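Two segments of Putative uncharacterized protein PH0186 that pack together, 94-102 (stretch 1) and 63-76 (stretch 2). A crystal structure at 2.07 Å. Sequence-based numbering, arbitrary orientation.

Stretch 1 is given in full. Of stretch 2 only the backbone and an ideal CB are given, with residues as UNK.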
# COMPACT_ATOMS: atom_id res chain seq x y z
N ILE C 94 -10.41 -41.67 -14.20
CA ILE C 94 -9.98 -40.54 -13.38
C ILE C 94 -8.94 -40.97 -12.42
O ILE C 94 -9.04 -42.02 -11.84
CB ILE C 94 -11.17 -39.96 -12.56
CG1 ILE C 94 -12.21 -39.36 -13.47
CG2 ILE C 94 -10.70 -38.88 -11.56
CD1 ILE C 94 -13.44 -38.80 -12.67
N ALA C 95 -7.93 -40.15 -12.23
CA ALA C 95 -7.04 -40.31 -11.08
C ALA C 95 -7.06 -39.05 -10.25
O ALA C 95 -7.13 -37.92 -10.79
CB ALA C 95 -5.66 -40.61 -11.54
N ILE C 96 -6.97 -39.25 -8.92
CA ILE C 96 -6.83 -38.15 -7.97
C ILE C 96 -5.46 -38.30 -7.36
O ILE C 96 -5.13 -39.37 -6.82
CB ILE C 96 -7.89 -38.14 -6.84
CG1 ILE C 96 -9.30 -37.96 -7.40
CG2 ILE C 96 -7.56 -36.99 -5.84
CD1 ILE C 96 -10.50 -38.27 -6.38
N VAL C 97 -4.68 -37.21 -7.47
CA VAL C 97 -3.35 -37.11 -6.91
C VAL C 97 -3.34 -36.07 -5.80
O VAL C 97 -3.42 -34.84 -6.06
CB VAL C 97 -2.37 -36.63 -7.99
CG1 VAL C 97 -1.01 -36.46 -7.39
CG2 VAL C 97 -2.34 -37.60 -9.22
N ASP C 98 -3.14 -36.53 -4.57
CA ASP C 98 -3.22 -35.62 -3.42
C ASP C 98 -1.90 -35.32 -2.64
O ASP C 98 -1.96 -34.82 -1.53
CB ASP C 98 -4.42 -36.01 -2.54
CG ASP C 98 -4.21 -37.29 -1.74
OD1 ASP C 98 -3.15 -37.95 -1.89
OD2 ASP C 98 -5.06 -37.70 -0.94
N GLY C 99 -0.72 -35.76 -3.07
CA GLY C 99 -0.21 -37.07 -2.72
C GLY C 99 0.39 -36.74 -1.33
O GLY C 99 1.49 -36.07 -1.23
N VAL C 100 -0.26 -37.15 -0.24
CA VAL C 100 -0.28 -38.48 0.44
C VAL C 100 -0.58 -39.88 -0.14
O VAL C 100 0.28 -40.76 -0.05
CB VAL C 100 -1.17 -38.29 1.74
CG1 VAL C 100 -1.42 -39.56 2.52
CG2 VAL C 100 -0.43 -37.33 2.68
N SER C 101 -1.79 -40.16 -0.60
CA SER C 101 -2.02 -41.48 -1.17
C SER C 101 -1.60 -41.50 -2.67
O SER C 101 -2.03 -40.66 -3.50
CB SER C 101 -3.47 -41.93 -0.92
OG SER C 101 -4.38 -41.09 -1.64
N SER C 102 -0.68 -42.41 -2.98
CA SER C 102 -0.41 -42.80 -4.36
C SER C 102 -1.69 -43.28 -5.06
O SER C 102 -2.48 -43.98 -4.49
CB SER C 102 0.59 -43.95 -4.40
OG SER C 102 1.87 -43.45 -4.59
N UNK C 63 -6.96 -36.19 -14.77
CA UNK C 63 -6.22 -36.18 -13.55
C UNK C 63 -6.55 -34.92 -12.71
O UNK C 63 -6.32 -33.82 -13.15
CB UNK C 63 -4.72 -36.26 -13.86
N UNK C 64 -7.05 -35.10 -11.51
CA UNK C 64 -7.28 -34.02 -10.61
C UNK C 64 -6.20 -34.05 -9.57
O UNK C 64 -6.14 -34.97 -8.74
CB UNK C 64 -8.67 -34.10 -9.98
N UNK C 65 -5.31 -33.05 -9.61
CA UNK C 65 -4.24 -32.96 -8.62
C UNK C 65 -4.74 -31.99 -7.57
O UNK C 65 -5.17 -30.91 -7.93
CB UNK C 65 -2.91 -32.51 -9.23
N UNK C 66 -4.69 -32.37 -6.28
CA UNK C 66 -5.02 -31.48 -5.21
C UNK C 66 -4.05 -31.46 -4.04
O UNK C 66 -3.65 -32.48 -3.54
CB UNK C 66 -6.42 -31.84 -4.69
N UNK C 67 -3.66 -30.26 -3.63
CA UNK C 67 -2.90 -30.07 -2.39
C UNK C 67 -3.71 -29.22 -1.40
O UNK C 67 -3.24 -28.82 -0.34
CB UNK C 67 -1.55 -29.41 -2.68
N UNK C 68 -4.96 -28.92 -1.76
CA UNK C 68 -5.90 -28.24 -0.86
C UNK C 68 -6.62 -29.22 0.08
O UNK C 68 -7.06 -28.90 1.18
CB UNK C 68 -6.93 -27.46 -1.68
N UNK C 69 -6.81 -30.44 -0.38
CA UNK C 69 -7.53 -31.39 0.46
C UNK C 69 -7.08 -32.83 0.15
O UNK C 69 -6.27 -33.06 -0.75
CB UNK C 69 -9.04 -31.24 0.25
N UNK C 70 -7.59 -33.82 0.88
CA UNK C 70 -7.19 -35.16 0.50
C UNK C 70 -8.21 -35.80 -0.48
O UNK C 70 -9.31 -35.28 -0.67
CB UNK C 70 -7.04 -36.02 1.75
N UNK C 71 -7.80 -36.87 -1.15
CA UNK C 71 -8.62 -37.48 -2.17
C UNK C 71 -9.95 -37.86 -1.61
O UNK C 71 -10.94 -37.59 -2.25
CB UNK C 71 -7.93 -38.70 -2.77
N UNK C 72 -9.99 -38.40 -0.38
CA UNK C 72 -11.25 -38.85 0.22
C UNK C 72 -12.18 -37.72 0.54
O UNK C 72 -13.38 -37.91 0.62
CB UNK C 72 -10.98 -39.65 1.50
N UNK C 73 -11.61 -36.53 0.77
CA UNK C 73 -12.38 -35.33 1.03
C UNK C 73 -13.05 -34.92 -0.26
O UNK C 73 -14.20 -34.52 -0.27
CB UNK C 73 -11.50 -34.20 1.58
N UNK C 74 -12.30 -34.98 -1.34
CA UNK C 74 -12.84 -34.55 -2.63
C UNK C 74 -13.94 -35.53 -3.10
O UNK C 74 -14.98 -35.08 -3.55
CB UNK C 74 -11.72 -34.46 -3.67
N UNK C 75 -13.75 -36.83 -2.93
CA UNK C 75 -14.80 -37.78 -3.31
C UNK C 75 -16.08 -37.53 -2.51
O UNK C 75 -17.16 -37.46 -3.08
CB UNK C 75 -14.32 -39.22 -3.10
N UNK C 76 -15.94 -37.38 -1.20
CA UNK C 76 -17.10 -37.10 -0.32
C UNK C 76 -17.78 -35.78 -0.72
O UNK C 76 -19.00 -35.70 -0.80
CB UNK C 76 -16.66 -37.04 1.14

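Strand 94-97 of stretch 1 runs parallel to the strand at 63-66. Each strand alternates its side chains between the two faces of the sheet, and bridged residues share a face.

Position 63 pairs with Ala-95, and its CB points to the face that carries Ala-95 and Val-97. The ideal CB is 5.4 Å from Val-97 CG2. An apolar side chain, beta-branched or longer, would suit. The residue is Val-63; its CG1 lies 3.9 Å from Val-97 CG2.

Position 64 pairs with Ile-96 on the other face. Its N donates to Ala-95 O (2.9 Å) and its O accepts from Val-97 N (3.0 Å), whatever the side chain. The ideal CB is 4.7 Å from Ile-96 CG1, so an aliphatic or aromatic residue fits. It is Phe-64, chi1 t, and the end of its ring leads away from stretch 1.

Position 65 pairs with Val-97, on the face that carries Ala-95 and Val-97. Its ideal CB is 4.0 Å from Val-97 O. Strand angles and an apolar neighbor favor Val, Ile or similar. Val-65 CG2 is 4.3 Å from Val-97 CB.

Position 66 ends the strand beside Asp-98. Its N donates to Val-97 O (2.8 Å), and its CB points sideways, with Ile-96 CG2 5.4 Å from the ideal CB. A small or beta-branched residue, polar or not, would suit. Thr-66 places CG2 4.1 Å from Ile-96 CG2. Its OG1 accepts from the N of position 69 (3.2 Å), bracing the turn.

Position 67 has no atom of stretch 1 within 5.5 Å of its ideal CB, so many residues are possible. Leu-67 reaches back: CD1 is 3.7 Å from Asp-98 O.

Position 68 is out of reach and 69 points away, so stretch 1 sets no preference and many residues, polar ones included, would suit. They are Glu-68 and Glu-69.

Position 70 comes right before a helix, and its ideal CB is 3.7 Å from Asp-98 OD2. Phi/psi of -93/164 suit an N-cap; Ser, Thr, Asp or Asn would be the usual guesses. It is Arg-70. Its end leads away from stretch 1, and NH1 forms a salt bridge with OD1 of the side chain at 73 (2.8 Å).

Position 71 points at stretch 1. Its ideal CB is 3.5 Å from both Ile-96 CG2 and Asp-98 OD2, which leaves little space beyond it. A small residue is expected. Ala-71 packs its CB 3.5 Å from Ile-96 CG2, and its N donates to Asp-98 OD2 (2.9 Å), joining the helix start to the loop of stretch 1.

Position 72 points sideways, with no atom of stretch 1 within 5.5 Å of its ideal CB, so almost any helix-compatible residue would do; it is Arg-72. Position 73 is out of reach of stretch 1, which sets no preference. It is Asp-73; its OD2 accepts from Arg-70 N (3.1 Å).

Position 74 faces Ile-96, whose CD1 is 4.8 Å from the ideal CB. A medium apolar residue would fill that gap. Leu-74 does so, with CD2 4.0 Å from Ile-96 CD1.

Position 75 points sideways, 5.1 Å from Ile-96 CD1 at the ideal CB. A long chain could lie over that methyl. Arg-75 brings NE to 3.9 Å from Ile-96 CD1.

Position 76 is out of reach of stretch 1, so almost any helix-compatible residue would do; it is Arg-76.

Stretch 2 (63-76) VFVTLEERARDLRR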
# COMPACT_ATOMS: atom_id res chain seq x y z
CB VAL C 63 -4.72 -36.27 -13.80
CG1 VAL C 63 -3.97 -36.23 -12.50
CG2 VAL C 63 -4.37 -37.55 -14.59
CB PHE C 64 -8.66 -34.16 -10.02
CG PHE C 64 -9.16 -32.93 -9.30
CD1 PHE C 64 -10.21 -32.22 -9.82
CD2 PHE C 64 -8.62 -32.53 -8.07
CE1 PHE C 64 -10.68 -31.07 -9.19
CE2 PHE C 64 -9.08 -31.39 -7.41
CZ PHE C 64 -10.14 -30.66 -7.98
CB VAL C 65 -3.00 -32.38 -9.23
CG1 VAL C 65 -1.91 -32.21 -8.22
CG2 VAL C 65 -2.55 -33.19 -10.48
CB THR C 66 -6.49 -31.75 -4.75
OG1 THR C 66 -6.77 -31.01 -3.55
CG2 THR C 66 -6.77 -33.20 -4.45
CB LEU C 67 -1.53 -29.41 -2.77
CG LEU C 67 -0.22 -30.21 -2.88
CD1 LEU C 67 -0.27 -31.71 -2.57
CD2 LEU C 67 0.47 -29.96 -4.18
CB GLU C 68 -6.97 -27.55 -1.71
CG GLU C 68 -6.48 -26.43 -2.63
CD GLU C 68 -6.73 -24.99 -2.10
OE1 GLU C 68 -7.64 -24.82 -1.23
OE2 GLU C 68 -6.05 -24.04 -2.59
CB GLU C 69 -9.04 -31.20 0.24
CG GLU C 69 -9.52 -31.46 -1.16
CD GLU C 69 -10.94 -30.99 -1.40
OE1 GLU C 69 -11.78 -31.24 -0.51
OE2 GLU C 69 -11.20 -30.37 -2.48
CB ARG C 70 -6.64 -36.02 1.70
CG ARG C 70 -7.53 -36.40 2.87
CD ARG C 70 -7.36 -35.57 4.12
NE ARG C 70 -7.47 -36.35 5.34
CZ ARG C 70 -8.57 -36.57 6.05
NH1 ARG C 70 -9.77 -36.09 5.71
NH2 ARG C 70 -8.45 -37.30 7.15
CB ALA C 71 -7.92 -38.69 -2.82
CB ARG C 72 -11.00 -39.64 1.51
CG ARG C 72 -10.39 -38.78 2.70
CD ARG C 72 -9.65 -39.60 3.76
NE ARG C 72 -10.58 -40.50 4.46
CZ ARG C 72 -10.72 -40.62 5.79
NH1 ARG C 72 -9.99 -39.90 6.66
NH2 ARG C 72 -11.61 -41.49 6.27
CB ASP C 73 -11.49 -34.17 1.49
CG ASP C 73 -10.83 -34.42 2.82
OD1 ASP C 73 -11.44 -35.08 3.69
OD2 ASP C 73 -9.68 -33.95 3.11
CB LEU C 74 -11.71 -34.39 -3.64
CG LEU C 74 -11.96 -34.08 -5.12
CD1 LEU C 74 -12.46 -32.66 -5.38
CD2 LEU C 74 -10.65 -34.30 -5.80
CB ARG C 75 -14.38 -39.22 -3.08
CG ARG C 75 -13.18 -39.69 -3.91
CD ARG C 75 -12.73 -41.18 -3.69
NE ARG C 75 -11.41 -41.38 -4.28
CZ ARG C 75 -10.28 -41.59 -3.63
NH1 ARG C 75 -10.23 -41.63 -2.30
NH2 ARG C 75 -9.15 -41.65 -4.32
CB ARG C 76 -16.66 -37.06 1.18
CG ARG C 76 -17.71 -36.52 2.19
CD ARG C 76 -17.17 -36.17 3.61
NE ARG C 76 -18.16 -35.33 4.33
CZ ARG C 76 -18.23 -35.14 5.65
NH1 ARG C 76 -17.38 -35.70 6.49
NH2 ARG C 76 -19.21 -34.37 6.15
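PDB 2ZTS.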